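Local coordinates for leucine-rich-repeat protein (Methanosarcina barkeri, PDB 4WNR), which binds GDP through its Roc G domain, which is followed by COR, and may have serine/threonine protein kinase activity in its full-length form, at residues E35-N40 with W207-F212; K43-G48 with F109-R114; S115-V120 with G141-L146; F212-K217 with N233-E238. All blocks are in the same frame, centred on the assembly; numbering follows the deposited sequence.

Interaction 1: E35-N40 with W207-F212; sequences EKKPLN and WAKSWF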
loop_
_atom_site.group_PDB
_atom_site.type_symbol
_atom_site.label_atom_id
_atom_site.label_comp_id
_atom_site.label_asym_id
_atom_site.label_seq_id
_atom_site.Cartn_x
_atom_site.Cartn_y
_atom_site.Cartn_z
ATOM N N GLU A 35 21.949 21.810 2.253
ATOM C CA GLU A 35 22.532 20.702 1.493
ATOM C C GLU A 35 21.457 19.652 1.221
ATOM O O GLU A 35 20.719 19.264 2.130
ATOM C CB GLU A 35 23.702 20.075 2.263
ATOM C CG GLU A 35 24.447 18.963 1.525
ATOM C CD GLU A 35 25.217 19.445 0.306
ATOM O OE1 GLU A 35 25.402 20.670 0.140
ATOM O OE2 GLU A 35 25.649 18.588 -0.493
ATOM N N LYS A 36 21.380 19.191 -0.027
ATOM C CA LYS A 36 20.319 18.280 -0.458
ATOM C C LYS A 36 20.831 16.873 -0.771
ATOM O O LYS A 36 21.548 16.668 -1.753
ATOM C CB LYS A 36 19.602 18.850 -1.684
ATOM C CG LYS A 36 18.869 20.156 -1.417
ATOM C CD LYS A 36 18.223 20.712 -2.677
ATOM C CE LYS A 36 16.961 19.952 -3.050
ATOM N NZ LYS A 36 16.316 20.513 -4.269
ATOM N N LYS A 37 20.452 15.912 0.069
ATOM C CA LYS A 37 20.757 14.496 -0.161
ATOM C C LYS A 37 19.669 13.843 -1.022
ATOM O O LYS A 37 18.536 14.327 -1.061
ATOM C CB LYS A 37 20.888 13.743 1.169
ATOM C CG LYS A 37 22.228 13.916 1.869
ATOM C CD LYS A 37 22.332 15.246 2.596
ATOM C CE LYS A 37 23.609 15.324 3.419
ATOM N NZ LYS A 37 23.682 16.568 4.235
ATOM N N PRO A 38 20.010 12.737 -1.713
ATOM C CA PRO A 38 19.024 12.026 -2.526
ATOM C C PRO A 38 18.061 11.190 -1.679
ATOM O O PRO A 38 18.425 10.739 -0.588
ATOM C CB PRO A 38 19.888 11.125 -3.411
ATOM C CG PRO A 38 21.108 10.867 -2.601
ATOM C CD PRO A 38 21.340 12.103 -1.780
ATOM N N LEU A 39 16.850 10.990 -2.191
ATOM C CA LEU A 39 15.805 10.260 -1.465
ATOM C C LEU A 39 16.088 8.758 -1.454
ATOM O O LEU A 39 16.249 8.156 -0.390
ATOM C CB LEU A 39 14.427 10.544 -2.080
ATOM C CG LEU A 39 13.209 9.826 -1.482
ATOM C CD1 LEU A 39 13.149 9.963 0.034
ATOM C CD2 LEU A 39 11.933 10.359 -2.113
ATOM N N ASN A 40 16.145 8.169 -2.647
ATOM C CA ASN A 40 16.448 6.744 -2.821
ATOM C C ASN A 40 15.543 5.810 -2.013
ATOM O O ASN A 40 16.020 4.894 -1.339
ATOM C CB ASN A 40 17.924 6.461 -2.500
ATOM C CG ASN A 40 18.886 7.307 -3.320
ATOM O OD1 ASN A 40 19.917 7.745 -2.811
ATOM N ND2 ASN A 40 18.564 7.536 -4.592
ATOM N N TRP A 207 16.158 15.705 -1.659
ATOM C CA TRP A 207 15.429 16.400 -0.596
ATOM C C TRP A 207 16.346 17.252 0.270
ATOM O O TRP A 207 17.550 17.012 0.334
ATOM C CB TRP A 207 14.766 15.369 0.317
ATOM C CG TRP A 207 13.457 14.832 -0.151
ATOM C CD1 TRP A 207 12.906 14.947 -1.396
ATOM C CD2 TRP A 207 12.542 14.053 0.622
ATOM N NE1 TRP A 207 11.694 14.304 -1.436
ATOM C CE2 TRP A 207 11.449 13.743 -0.211
ATOM C CE3 TRP A 207 12.538 13.590 1.944
ATOM C CZ2 TRP A 207 10.361 12.995 0.234
ATOM C CZ3 TRP A 207 11.455 12.845 2.385
ATOM C CH2 TRP A 207 10.381 12.555 1.531
ATOM N N ALA A 208 15.758 18.227 0.958
ATOM C CA ALA A 208 16.459 18.980 1.997
ATOM C C ALA A 208 16.550 18.141 3.268
ATOM O O ALA A 208 15.829 17.154 3.423
ATOM C CB ALA A 208 15.742 20.288 2.280
ATOM N N LYS A 209 17.433 18.542 4.177
ATOM C CA LYS A 209 17.643 17.809 5.434
ATOM C C LYS A 209 16.395 17.795 6.319
ATOM O O LYS A 209 16.116 16.800 6.987
ATOM C CB LYS A 209 18.816 18.406 6.219
ATOM C CG LYS A 209 20.171 18.201 5.559
ATOM C CD LYS A 209 21.260 19.021 6.235
ATOM C CE LYS A 209 21.180 20.491 5.851
ATOM N NZ LYS A 209 22.288 21.287 6.446
ATOM N N SER A 210 15.656 18.902 6.315
ATOM C CA SER A 210 14.446 19.039 7.132
ATOM C C SER A 210 13.355 18.034 6.745
ATOM O O SER A 210 12.626 17.543 7.606
ATOM C CB SER A 210 13.896 20.465 7.032
ATOM O OG SER A 210 13.720 20.850 5.679
ATOM N N TRP A 211 13.258 17.730 5.453
ATOM C CA TRP A 211 12.259 16.786 4.943
ATOM C C TRP A 211 12.521 15.361 5.444
ATOM O O TRP A 211 11.581 14.620 5.731
ATOM C CB TRP A 211 12.222 16.821 3.410
ATOM C CG TRP A 211 11.589 18.068 2.837
ATOM C CD1 TRP A 211 11.591 19.318 3.387
ATOM C CD2 TRP A 211 10.886 18.183 1.593
ATOM N NE1 TRP A 211 10.924 20.198 2.572
ATOM C CE2 TRP A 211 10.483 19.528 1.462
ATOM C CE3 TRP A 211 10.555 17.277 0.578
ATOM C CZ2 TRP A 211 9.764 19.991 0.357
ATOM C CZ3 TRP A 211 9.840 17.739 -0.522
ATOM C CH2 TRP A 211 9.453 19.085 -0.622
ATOM N N PHE A 212 13.796 14.989 5.550
ATOM C CA PHE A 212 14.187 13.696 6.126
ATOM C C PHE A 212 13.913 13.636 7.626
ATOM O O PHE A 212 13.564 12.579 8.154
ATOM C CB PHE A 212 15.672 13.411 5.875
ATOM C CG PHE A 212 15.993 13.068 4.449
ATOM C CD1 PHE A 212 15.612 11.845 3.914
ATOM C CD2 PHE A 212 16.687 13.960 3.644
ATOM C CE1 PHE A 212 15.909 11.523 2.600
ATOM C CE2 PHE A 212 16.989 13.644 2.331
ATOM C CZ PHE A 212 16.598 12.424 1.807
#
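At the junction between the Roc G domain and COR, the start of strand 36-47 runs antiparallel to the short strand 206-208, just ahead of helix 209-220. A backbone link is the hydrogen bond from Trp207 N to Lys37 O, 2.8 Å long and nearly straight at the hydrogen (159°). Leu39 supplies the apolar part. Its CG lies anti to the backbone N (chi1 178°), and from there CD1 sits over one face of the Trp207 indole, 3.9 Å from the centroid of the six-membered ring, while CD2 meets Trp207 CZ2 at 3.9 Å. The opposite face of the indole carries Trp211 CE3, and Trp207 CE3 lies over the centre of the Phe212 ring. Phe212 in turn presents its edge to Lys37 O and brings CE1 to 4.1 Å from Leu39 CD1. On the side of helix 243-256, Leu249 and Leu256 touch Trp207, and Phe252 meets it edge-to-face. The bond from Trp207 N to Lys37 O and an aromatic cluster covered on one side by Leu39 thus join the two domains, the apolar contacts lying beside a loosely paired strand end.

Interaction 2: K43-G48 with F109-R114; sequences KVLLVG and FFLSKR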
loop_
_atom_site.group_PDB
_atom_site.type_symbol
_atom_site.label_atom_id
_atom_site.label_comp_id
_atom_site.label_asym_id
_atom_site.label_seq_id
_atom_site.Cartn_x
_atom_site.Cartn_y
_atom_site.Cartn_z
ATOM N N LYS A 43 8.259 2.462 -2.622
ATOM C CA LYS A 43 7.304 1.492 -2.096
ATOM C C LYS A 43 7.052 0.426 -3.158
ATOM O O LYS A 43 6.712 0.749 -4.296
ATOM C CB LYS A 43 5.989 2.171 -1.704
ATOM C CG LYS A 43 5.013 1.238 -0.999
ATOM C CD LYS A 43 3.876 1.989 -0.321
ATOM C CE LYS A 43 2.889 2.546 -1.330
ATOM N NZ LYS A 43 1.786 3.297 -0.670
ATOM N N VAL A 44 7.237 -0.837 -2.784
ATOM C CA VAL A 44 6.984 -1.962 -3.684
ATOM C C VAL A 44 5.718 -2.682 -3.229
ATOM O O VAL A 44 5.621 -3.121 -2.082
ATOM C CB VAL A 44 8.175 -2.942 -3.728
ATOM C CG1 VAL A 44 7.861 -4.137 -4.618
ATOM C CG2 VAL A 44 9.420 -2.235 -4.236
ATOM N N LEU A 45 4.758 -2.806 -4.140
ATOM C CA LEU A 45 3.443 -3.359 -3.821
ATOM C C LEU A 45 3.253 -4.745 -4.431
ATOM O O LEU A 45 3.136 -4.882 -5.651
ATOM C CB LEU A 45 2.348 -2.415 -4.323
ATOM C CG LEU A 45 2.287 -1.061 -3.605
ATOM C CD1 LEU A 45 1.664 0.005 -4.490
ATOM C CD2 LEU A 45 1.530 -1.176 -2.290
ATOM N N LEU A 46 3.231 -5.766 -3.575
ATOM C CA LEU A 46 2.926 -7.133 -3.996
ATOM C C LEU A 46 1.416 -7.246 -4.190
ATOM O O LEU A 46 0.657 -7.159 -3.229
ATOM C CB LEU A 46 3.397 -8.155 -2.951
ATOM C CG LEU A 46 4.889 -8.509 -2.843
ATOM C CD1 LEU A 46 5.381 -9.216 -4.097
ATOM C CD2 LEU A 46 5.739 -7.284 -2.545
ATOM N N VAL A 47 0.981 -7.415 -5.435
ATOM C CA VAL A 47 -0.449 -7.519 -5.744
ATOM C C VAL A 47 -0.755 -8.752 -6.590
ATOM O O VAL A 47 0.124 -9.307 -7.249
ATOM C CB VAL A 47 -0.990 -6.252 -6.441
ATOM C CG1 VAL A 47 -0.955 -5.072 -5.483
ATOM C CG2 VAL A 47 -0.209 -5.936 -7.710
ATOM N N GLY A 48 -2.016 -9.169 -6.557
ATOM C CA GLY A 48 -2.460 -10.404 -7.208
ATOM C C GLY A 48 -3.473 -11.135 -6.347
ATOM O O GLY A 48 -3.693 -10.766 -5.191
ATOM N N PHE A 109 -6.685 1.058 -0.578
ATOM C CA PHE A 109 -6.354 2.255 0.207
ATOM C C PHE A 109 -4.861 2.589 0.121
ATOM O O PHE A 109 -4.470 3.749 0.255
ATOM C CB PHE A 109 -6.733 2.097 1.693
ATOM C CG PHE A 109 -8.112 1.535 1.941
ATOM C CD1 PHE A 109 -9.148 1.718 1.031
ATOM C CD2 PHE A 109 -8.377 0.845 3.117
ATOM C CE1 PHE A 109 -10.409 1.196 1.277
ATOM C CE2 PHE A 109 -9.635 0.328 3.372
ATOM C CZ PHE A 109 -10.653 0.504 2.452
ATOM N N PHE A 110 -4.039 1.565 -0.101
ATOM C CA PHE A 110 -2.584 1.694 -0.028
ATOM C C PHE A 110 -1.883 1.642 -1.387
ATOM O O PHE A 110 -0.657 1.729 -1.451
ATOM C CB PHE A 110 -2.033 0.609 0.898
ATOM C CG PHE A 110 -2.844 0.425 2.150
ATOM C CD1 PHE A 110 -2.743 1.329 3.199
ATOM C CD2 PHE A 110 -3.724 -0.643 2.274
ATOM C CE1 PHE A 110 -3.493 1.165 4.351
ATOM C CE2 PHE A 110 -4.477 -0.813 3.425
ATOM C CZ PHE A 110 -4.362 0.093 4.465
ATOM N N LEU A 111 -2.651 1.496 -2.465
ATOM C CA LEU A 111 -2.099 1.572 -3.817
ATOM C C LEU A 111 -1.858 3.033 -4.168
ATOM O O LEU A 111 -2.754 3.864 -4.020
ATOM C CB LEU A 111 -3.051 0.942 -4.839
ATOM C CG LEU A 111 -3.531 -0.487 -4.574
ATOM C CD1 LEU A 111 -4.330 -0.989 -5.768
ATOM C CD2 LEU A 111 -2.376 -1.431 -4.271
ATOM N N SER A 112 -0.651 3.343 -4.635
ATOM C CA SER A 112 -0.251 4.728 -4.872
ATOM C C SER A 112 0.640 4.890 -6.099
ATOM O O SER A 112 1.200 3.921 -6.611
ATOM C CB SER A 112 0.473 5.270 -3.640
ATOM O OG SER A 112 1.568 4.437 -3.299
ATOM N N LYS A 113 0.756 6.135 -6.557
ATOM C CA LYS A 113 1.617 6.486 -7.685
ATOM C C LYS A 113 3.068 6.612 -7.232
ATOM O O LYS A 113 3.363 6.534 -6.036
ATOM C CB LYS A 113 1.154 7.797 -8.329
ATOM C CG LYS A 113 -0.234 7.735 -8.944
ATOM C CD LYS A 113 -0.531 8.980 -9.769
ATOM C CE LYS A 113 -1.853 8.868 -10.516
ATOM N NZ LYS A 113 -3.035 8.917 -9.610
ATOM N N ARG A 114 3.965 6.799 -8.199
ATOM C CA ARG A 114 5.406 6.911 -7.940
ATOM C C ARG A 114 5.898 5.754 -7.070
ATOM O O ARG A 114 6.582 5.955 -6.065
ATOM C CB ARG A 114 5.736 8.260 -7.297
ATOM C CG ARG A 114 5.379 9.452 -8.170
ATOM C CD ARG A 114 5.831 10.760 -7.545
ATOM N NE ARG A 114 5.041 11.113 -6.367
ATOM C CZ ARG A 114 5.199 12.226 -5.651
ATOM N NH1 ARG A 114 6.127 13.120 -5.980
ATOM N NH2 ARG A 114 4.421 12.449 -4.598
HETATM O O HOH W 1 7.299 4.881 -3.454
#
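Strand 43-47 passes the irregular segment 109-114 without pairing to it: the backbones stay apart, with Leu45 CA 7.4 Å from Leu111 CA, and side chains fill the interval. Near Lys43 a water closes the gap, accepting from Lys43 N at 2.7 Å and donating to Arg114 O. Alternate residues of the strand, Lys43, Leu45 and Val47, face the segment. Lys43 starts extended, its CG anti to the backbone N (chi1 -173°), and bends at chi3 (73°), which turns CE toward Ser112. Its NZ gives a hydrogen bond of 3.0 Å to Phe110 O, approaching from 26° out of the carbonyl plane, and a weak one of 2.9 Å to Ser112 OG. Ser112 OG also bonds Ser115 OG, and Trp95 forms a cation-pi contact with Lys43. Further along, Leu45 divides its branches: CD2 lies 3.7 Å from Phe110 O, and CD1 reaches Leu111 CA. Val47 CG1 meets Leu111 CD2 at 4.1 Å, their side chains set at a slant to each other. Val47 leads into Gly48, the start of a P-loop-like turn toward the GDP site. An alanine in place of Lys43 would probably leave Phe110 O and Ser112 OG without their ammonium partner and the loop less firmly tied to the strand. A buried ammonium held by a carbonyl and, more weakly, by a hydroxyl, with an indole beside it and a leucine-valine patch next to it, therefore pins the loop before strand 116-121 against the central sheet of the G domain.

Interaction 3: S115-V120 with G141-L146; sequences SLYILV and GDSPVL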
loop_
_atom_site.group_PDB
_atom_site.type_symbol
_atom_site.label_atom_id
_atom_site.label_comp_id
_atom_site.label_asym_id
_atom_site.label_seq_id
_atom_site.Cartn_x
_atom_site.Cartn_y
_atom_site.Cartn_z
ATOM N N SER A 115 5.526 4.544 -7.476
ATOM C CA SER A 115 5.852 3.321 -6.746
ATOM C C SER A 115 6.288 2.249 -7.743
ATOM O O SER A 115 6.500 2.546 -8.916
ATOM C CB SER A 115 4.627 2.851 -5.955
ATOM O OG SER A 115 4.135 3.879 -5.111
ATOM N N LEU A 116 6.444 1.014 -7.269
ATOM C CA LEU A 116 6.689 -0.133 -8.148
ATOM C C LEU A 116 5.740 -1.271 -7.784
ATOM O O LEU A 116 5.469 -1.515 -6.607
ATOM C CB LEU A 116 8.143 -0.596 -8.051
ATOM C CG LEU A 116 8.590 -1.633 -9.092
ATOM C CD1 LEU A 116 10.004 -1.344 -9.576
ATOM C CD2 LEU A 116 8.493 -3.054 -8.555
ATOM N N TYR A 117 5.238 -1.962 -8.805
ATOM C CA TYR A 117 4.267 -3.036 -8.616
ATOM C C TYR A 117 4.830 -4.384 -9.045
ATOM O O TYR A 117 5.497 -4.488 -10.074
ATOM C CB TYR A 117 2.988 -2.737 -9.403
ATOM C CG TYR A 117 2.140 -1.655 -8.780
ATOM C CD1 TYR A 117 2.446 -0.310 -8.965
ATOM C CD2 TYR A 117 1.035 -1.976 -7.996
ATOM C CE1 TYR A 117 1.672 0.686 -8.390
ATOM C CE2 TYR A 117 0.255 -0.988 -7.418
ATOM C CZ TYR A 117 0.575 0.340 -7.618
ATOM O OH TYR A 117 -0.199 1.318 -7.040
ATOM N N ILE A 118 4.559 -5.406 -8.237
ATOM C CA ILE A 118 4.880 -6.789 -8.580
ATOM C C ILE A 118 3.576 -7.581 -8.655
ATOM O O ILE A 118 2.950 -7.860 -7.630
ATOM C CB ILE A 118 5.839 -7.423 -7.551
ATOM C CG1 ILE A 118 7.185 -6.692 -7.568
ATOM C CG2 ILE A 118 6.045 -8.905 -7.847
ATOM C CD1 ILE A 118 8.112 -7.068 -6.432
ATOM N N LEU A 119 3.169 -7.923 -9.875
ATOM C CA LEU A 119 1.945 -8.690 -10.108
ATOM C C LEU A 119 2.249 -10.187 -10.112
ATOM O O LEU A 119 2.907 -10.684 -11.024
ATOM C CB LEU A 119 1.300 -8.278 -11.436
ATOM C CG LEU A 119 0.044 -9.038 -11.881
ATOM C CD1 LEU A 119 -1.038 -9.008 -10.811
ATOM C CD2 LEU A 119 -0.479 -8.463 -13.188
ATOM N N VAL A 120 1.770 -10.892 -9.092
ATOM C CA VAL A 120 1.969 -12.339 -8.984
ATOM C C VAL A 120 0.747 -13.085 -9.521
ATOM O O VAL A 120 -0.387 -12.791 -9.139
ATOM C CB VAL A 120 2.234 -12.776 -7.531
ATOM C CG1 VAL A 120 2.639 -14.243 -7.480
ATOM C CG2 VAL A 120 3.314 -11.909 -6.900
ATOM N N GLY A 141 -0.614 4.695 -12.034
ATOM C CA GLY A 141 -0.252 5.749 -12.982
ATOM C C GLY A 141 0.886 5.332 -13.897
ATOM O O GLY A 141 0.713 4.460 -14.749
ATOM N N ASP A 142 2.052 5.953 -13.714
ATOM C CA ASP A 142 3.246 5.645 -14.514
ATOM C C ASP A 142 4.194 4.669 -13.804
ATOM O O ASP A 142 5.337 4.487 -14.230
ATOM C CB ASP A 142 4.002 6.938 -14.856
ATOM C CG ASP A 142 3.175 7.901 -15.694
ATOM O OD1 ASP A 142 2.475 7.447 -16.627
ATOM O OD2 ASP A 142 3.238 9.120 -15.424
ATOM N N SER A 143 3.716 4.041 -12.731
ATOM C CA SER A 143 4.528 3.109 -11.951
ATOM C C SER A 143 4.818 1.845 -12.761
ATOM O O SER A 143 3.909 1.292 -13.380
ATOM C CB SER A 143 3.813 2.735 -10.652
ATOM O OG SER A 143 3.689 3.855 -9.794
ATOM N N PRO A 144 6.086 1.387 -12.767
ATOM C CA PRO A 144 6.428 0.179 -13.515
ATOM C C PRO A 144 5.877 -1.095 -12.875
ATOM O O PRO A 144 5.669 -1.144 -11.662
ATOM C CB PRO A 144 7.960 0.171 -13.493
ATOM C CG PRO A 144 8.322 0.930 -12.269
ATOM C CD PRO A 144 7.273 1.992 -12.134
ATOM N N VAL A 145 5.652 -2.109 -13.703
ATOM C CA VAL A 145 5.070 -3.374 -13.261
ATOM C C VAL A 145 5.958 -4.541 -13.682
ATOM O O VAL A 145 6.421 -4.596 -14.819
ATOM C CB VAL A 145 3.661 -3.582 -13.857
ATOM C CG1 VAL A 145 3.026 -4.856 -13.313
ATOM C CG2 VAL A 145 2.771 -2.384 -13.567
ATOM N N LEU A 146 6.195 -5.461 -12.752
ATOM C CA LEU A 146 6.901 -6.709 -13.045
ATOM C C LEU A 146 5.958 -7.885 -12.805
ATOM O O LEU A 146 5.487 -8.091 -11.687
ATOM C CB LEU A 146 8.154 -6.842 -12.177
ATOM C CG LEU A 146 9.426 -6.179 -12.720
ATOM C CD1 LEU A 146 9.280 -4.668 -12.821
ATOM C CD2 LEU A 146 10.618 -6.536 -11.844
#
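Ser143 OG is gripped from two directions: it accepts a 3.0 Å hydrogen bond from Ser115 N, with 164° at the hydrogen, and it bonds Gly140 O at the end of helix 129-140. Its position anti to the carbonyl carbon (chi1 -66°) suits it to reach the first residue of the neighbouring segment. Beyond this side-chain bridge the backbones pair as parallel strands. Tyr117 N bonds Pro144 O at 3.0 Å, Leu146 N bonds Tyr117 O at 2.9 Å, and Leu119 N bonds Leu146 O at 2.9 Å. This is the strand pair of a beta-alpha-beta unit, strand 116-121, helix 129-140 and strand 145-149, in the Roc P-loop NTPase fold. Tyr117 turns the edge of its ring to Ser143, CE1 lying 3.7 Å from Ser143 CB, while its hydroxyl bonds Ser112 O. Tyr117 CB also touches Val145 CG2, and both side chains pack on Ile136 of helix 129-140. Leu116 crosses Pro144 at about a right angle, with CD1 3.9 Å from Pro144 CG. The serine hydroxyl stands in for a backbone carbonyl as acceptor for Ser115 N and extends the pairing before strand 145-149, while Pro144, with no N-H, puts CD against Ser115 O.

Interaction 4: F212-K217 with N233-E238; sequences FEVKTK and NICLEE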
loop_
_atom_site.group_PDB
_atom_site.type_symbol
_atom_site.label_atom_id
_atom_site.label_comp_id
_atom_site.label_asym_id
_atom_site.label_seq_id
_atom_site.Cartn_x
_atom_site.Cartn_y
_atom_site.Cartn_z
ATOM N N PHE A 212 13.796 14.989 5.550
ATOM C CA PHE A 212 14.187 13.696 6.126
ATOM C C PHE A 212 13.913 13.636 7.626
ATOM O O PHE A 212 13.564 12.579 8.154
ATOM C CB PHE A 212 15.672 13.411 5.875
ATOM C CG PHE A 212 15.993 13.068 4.449
ATOM C CD1 PHE A 212 15.612 11.845 3.914
ATOM C CD2 PHE A 212 16.687 13.960 3.644
ATOM C CE1 PHE A 212 15.909 11.523 2.600
ATOM C CE2 PHE A 212 16.989 13.644 2.331
ATOM C CZ PHE A 212 16.598 12.424 1.807
ATOM N N GLU A 213 14.090 14.764 8.311
ATOM C CA GLU A 213 13.830 14.846 9.751
ATOM C C GLU A 213 12.337 14.703 10.057
ATOM O O GLU A 213 11.962 14.041 11.025
ATOM C CB GLU A 213 14.376 16.157 10.330
ATOM C CG GLU A 213 15.898 16.240 10.358
ATOM C CD GLU A 213 16.533 15.283 11.357
ATOM O OE1 GLU A 213 16.092 15.256 12.527
ATOM O OE2 GLU A 213 17.481 14.565 10.974
ATOM N N VAL A 214 11.496 15.321 9.228
ATOM C CA VAL A 214 10.044 15.148 9.324
ATOM C C VAL A 214 9.670 13.690 9.052
ATOM O O VAL A 214 8.834 13.116 9.750
ATOM C CB VAL A 214 9.291 16.074 8.340
ATOM C CG1 VAL A 214 7.810 15.721 8.269
ATOM C CG2 VAL A 214 9.454 17.530 8.750
ATOM N N LYS A 215 10.302 13.103 8.039
ATOM C CA LYS A 215 10.051 11.714 7.654
ATOM C C LYS A 215 10.399 10.750 8.788
ATOM O O LYS A 215 9.567 9.939 9.194
ATOM C CB LYS A 215 10.849 11.362 6.393
ATOM C CG LYS A 215 10.683 9.928 5.912
ATOM C CD LYS A 215 11.403 9.704 4.591
ATOM C CE LYS A 215 11.582 8.224 4.291
ATOM N NZ LYS A 215 12.639 7.596 5.133
ATOM N N THR A 216 11.625 10.850 9.293
ATOM C CA THR A 216 12.109 9.959 10.356
ATOM C C THR A 216 11.359 10.152 11.678
ATOM O O THR A 216 11.230 9.212 12.464
ATOM C CB THR A 216 13.619 10.140 10.605
ATOM O OG1 THR A 216 13.911 11.529 10.794
ATOM C CG2 THR A 216 14.425 9.609 9.426
ATOM N N LYS A 217 10.875 11.368 11.913
ATOM C CA LYS A 217 10.050 11.665 13.088
ATOM C C LYS A 217 8.743 10.869 13.034
ATOM O O LYS A 217 8.344 10.249 14.022
ATOM C CB LYS A 217 9.756 13.170 13.162
ATOM C CG LYS A 217 9.062 13.637 14.434
ATOM C CD LYS A 217 9.967 13.553 15.655
ATOM C CE LYS A 217 9.431 14.391 16.808
ATOM N NZ LYS A 217 8.049 14.009 17.215
ATOM N N ASN A 233 2.515 21.295 12.680
ATOM C CA ASN A 233 3.344 21.597 13.850
ATOM C C ASN A 233 4.676 20.847 13.820
ATOM O O ASN A 233 5.719 21.416 14.150
ATOM C CB ASN A 233 2.594 21.275 15.145
ATOM C CG ASN A 233 1.423 22.212 15.395
ATOM O OD1 ASN A 233 1.399 23.343 14.907
ATOM N ND2 ASN A 233 0.445 21.743 16.164
ATOM N N ILE A 234 4.635 19.574 13.430
ATOM C CA ILE A 234 5.849 18.762 13.268
ATOM C C ILE A 234 6.745 19.350 12.177
ATOM O O ILE A 234 7.970 19.333 12.292
ATOM C CB ILE A 234 5.511 17.292 12.933
ATOM C CG1 ILE A 234 4.849 16.617 14.138
ATOM C CG2 ILE A 234 6.762 16.510 12.541
ATOM C CD1 ILE A 234 4.022 15.404 13.776
ATOM N N CYS A 235 6.121 19.860 11.120
ATOM C CA CYS A 235 6.839 20.553 10.051
ATOM C C CYS A 235 7.435 21.868 10.538
ATOM O O CYS A 235 8.577 22.184 10.218
ATOM C CB CYS A 235 5.914 20.807 8.860
ATOM S SG CYS A 235 5.462 19.317 7.944
ATOM N N LEU A 236 6.659 22.624 11.310
ATOM C CA LEU A 236 7.144 23.877 11.895
ATOM C C LEU A 236 8.362 23.645 12.756
ATOM O O LEU A 236 9.305 24.439 12.751
ATOM C CB LEU A 236 6.061 24.525 12.758
ATOM C CG LEU A 236 5.426 25.792 12.197
ATOM C CD1 LEU A 236 5.169 25.677 10.703
ATOM C CD2 LEU A 236 4.135 26.080 12.946
ATOM N N GLU A 237 8.319 22.554 13.509
ATOM C CA GLU A 237 9.414 22.187 14.397
ATOM C C GLU A 237 10.690 22.072 13.601
ATOM O O GLU A 237 11.749 22.539 14.019
ATOM C CB GLU A 237 9.120 20.853 15.077
ATOM C CG GLU A 237 8.817 20.976 16.556
ATOM C CD GLU A 237 7.693 20.059 16.988
ATOM O OE1 GLU A 237 7.912 18.829 17.045
ATOM O OE2 GLU A 237 6.587 20.572 17.270
ATOM N N GLU A 238 10.570 21.438 12.444
ATOM C CA GLU A 238 11.663 21.350 11.500
ATOM C C GLU A 238 11.682 22.617 10.656
ATOM O O GLU A 238 10.832 23.489 10.810
ATOM C CB GLU A 238 11.517 20.096 10.642
ATOM C CG GLU A 238 11.355 18.823 11.466
ATOM C CD GLU A 238 12.477 18.618 12.470
ATOM O OE1 GLU A 238 13.645 18.912 12.134
ATOM O OE2 GLU A 238 12.192 18.155 13.595
#
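Ile234 opens the contact from helix 228-237, bringing CG2 to 4.1 Å from Lys217 CG, the two side chains inclined to each other. The same methyl lies near Val214 CG1. Ile234 also touches Met221. Cys235 comes next and is the residue whose backbone lies nearest helix 209-220: its CA is 6.3 Å from Val214 CA. Its sulphur meets Val214 CG1 at 4.3 Å, and the side chain also touches Val240. The two helices, joined through the short strand 225-226, form a pair in the COR part of the chain, with segment axes 9.6 Å apart at closest approach and N-to-C directions 133° apart. Helix 243-256 lies against this pair, Leu249 touching Val214 and Gln246 touching Cys235. Glu237 also points its CB toward helix 209-220, and its OE1 stays 4.8 Å from Lys217 NZ, not in contact. Glu238, the first residue to leave the helix, folds back over Val214: CG stands anti to the carbonyl carbon and lies 3.6 Å from Val214 CG2, the two side chains lying alongside one another and pointing opposite ways. The bend at chi2 (-55°) swings the carboxylate toward Glu213, with Glu238 OE1 3.4 Å from Glu213 CB. An alanine at Glu238 would probably open a gap beside Val214 CG2, where CG now packs. The carboxylates of Glu213 and Glu238 stand with their planes 48° apart, Glu213 OE1 4.4 Å from Glu238 OE1, and such nearness of like charges may raise the proton affinity of either.

Overall arrangement
Interactions 2 and 3 lie 8 Å apart, centre to centre, in the central sheet of the Roc G domain, where strands 36-47 and 116-121 are neighbours and Leu45 N probably bonds Leu116 O. Interaction 1 uses the far end of strand 36-47, its centre about 23 Å from that of interaction 2, and pairs it with strand 206-208, which leads into COR. The centre of interaction 4 lies about 12 Å from that of interaction 1, with which it shares Phe212 and helix 209-220. Along the chain, interactions 2 and 3 are nested within the loop that interaction 1 closes, and interaction 4 comes after it. Strand 36-47, though interrupted, thus runs from near the nucleotide site to the Roc-COR junction.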